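Local coordinates for nadph-flavin oxidoreductase (Vibrio harveyi, PDB 1BKJ), which catalyses the NADPH-dependent reduction of FMN to FMNH2 and supplies the reduced flavin to luciferase for bioluminescence, at the interface of chains A and B. Residues are numbered along the deposited sequence; one frame, centred on the assembly and turned at random. Chains: chain A/B, Nadph-flavin oxidoreductase.

The interface of chains A and B. Residues chain A 222-224, 226; chain B 97, 99, 240.
With CG anti to its carbonyl carbon (chi1 -73°), B:Phe97 lays its ring against the loop segment of chain A that runs from A:Glu223 to A:Pro226. A:Glu223 has the same kind of first torsion, chi1 -62°, and an extended chain beyond CG, which sets CB above the rim near CZ of the ring and carries CG outward past it. The arrangement illustrates how an aromatic ring can be fixed on one face by its own subunit and offer the other to the partner. On one face lies the backbone N of A:Ser224, 3.8 Å above the ring plane of B:Phe97 and displaced toward the rim. The opposite face carries the guanidinium of B:Arg240, the C-terminal residue of the same subunit; CZ of B:Phe97 sits under the centre of this flat group, 3.5 Å from its plane.

Chain A brings carbon as well as polar backbone to its side of the ring. CA of A:Glu223 meets CE2 of B:Phe97, CB and CG touch CZ, and CB of A:Pro226, beyond the rim, reaches CE1 at 4.0 Å. The carbonyl O of A:Ser224 lies beside CB and CG of B:Phe97. The carboxylate of A:Glu223 is turned steeply to the ring, the planes 80° apart. Its OE2 remains 5.0 Å from NH1 of B:Arg240, too far for a salt bridge, although the opposite charges may still attract one another weakly.

Polar groups are joined through water instead of directly. Water 2 links the carbonyl O of A:Ser224 to the backbone N of B:Glu99, near the start of helix 98-121, with the N to water distance 3.0 Å. Water 1 bridges the carbonyl O of A:Pro226 and the terminal carboxylate OXT of B:Arg240, lying 2.7 Å from OXT. The two waters are themselves hydrogen-bonded, which couples both bridges. CB of B:Glu99 also packs against the carbonyl O of A:Ser224.

Repeated by the two-fold axis, this patch joins the loop of one subunit to the helix start and C-terminus of the other by packing and water, and probably helps hold the flavin reductase homodimer together.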
# COMPACT_ATOMS: atom_id res chain seq x y z
N GLY A 222 -14.90 -15.37 12.51
CA GLY A 222 -14.58 -16.67 11.95
C GLY A 222 -13.13 -16.64 11.50
O GLY A 222 -12.38 -15.75 11.90
N GLU A 223 -12.73 -17.61 10.68
CA GLU A 223 -11.36 -17.70 10.16
C GLU A 223 -11.19 -16.82 8.92
O GLU A 223 -12.12 -16.69 8.10
CB GLU A 223 -10.99 -19.13 9.77
CG GLU A 223 -11.01 -20.16 10.89
CD GLU A 223 -10.42 -21.50 10.44
OE1 GLU A 223 -11.00 -22.13 9.51
OE2 GLU A 223 -9.38 -21.91 11.00
N SER A 224 -10.01 -16.21 8.80
CA SER A 224 -9.70 -15.34 7.67
C SER A 224 -8.62 -15.96 6.82
O SER A 224 -7.43 -15.81 7.13
CB SER A 224 -9.25 -13.96 8.15
OG SER A 224 -10.32 -13.20 8.67
N PRO A 226 -7.10 -19.08 6.27
CA PRO A 226 -6.00 -19.78 6.96
C PRO A 226 -4.84 -20.38 6.14
O PRO A 226 -3.77 -20.65 6.69
CB PRO A 226 -6.75 -20.85 7.77
CG PRO A 226 -7.93 -21.14 6.93
CD PRO A 226 -8.38 -19.77 6.51
N PHE B 97 -4.58 -13.92 12.14
CA PHE B 97 -4.29 -14.54 10.84
C PHE B 97 -3.42 -13.62 9.97
O PHE B 97 -3.69 -12.42 9.89
CB PHE B 97 -5.61 -14.87 10.11
CG PHE B 97 -6.35 -16.04 10.70
CD1 PHE B 97 -5.98 -17.37 10.38
CD2 PHE B 97 -7.43 -15.83 11.59
CE1 PHE B 97 -6.67 -18.48 10.94
CE2 PHE B 97 -8.14 -16.94 12.16
CZ PHE B 97 -7.75 -18.26 11.83
N GLU B 99 -3.26 -13.14 6.88
CA GLU B 99 -4.10 -12.48 5.87
C GLU B 99 -4.47 -11.08 6.34
O GLU B 99 -4.39 -10.12 5.56
CB GLU B 99 -5.37 -13.31 5.60
CG GLU B 99 -6.56 -12.58 4.94
CD GLU B 99 -6.35 -12.26 3.46
OE1 GLU B 99 -5.29 -12.58 2.88
OE2 GLU B 99 -7.28 -11.70 2.86
N ARG B 240 -0.53 -17.00 12.83
CA ARG B 240 -0.89 -18.18 12.05
C ARG B 240 -1.37 -17.80 10.65
O ARG B 240 -1.44 -16.60 10.36
CB ARG B 240 -1.94 -19.04 12.78
CG ARG B 240 -3.17 -18.29 13.23
CD ARG B 240 -4.12 -19.16 14.05
NE ARG B 240 -5.12 -18.31 14.68
CZ ARG B 240 -6.35 -18.68 15.03
NH1 ARG B 240 -6.79 -19.92 14.80
NH2 ARG B 240 -7.17 -17.78 15.56
OXT ARG B 240 -1.65 -18.71 9.85
O HOH W 1 -2.57 -18.20 7.41
O HOH W 2 -4.20 -15.98 7.24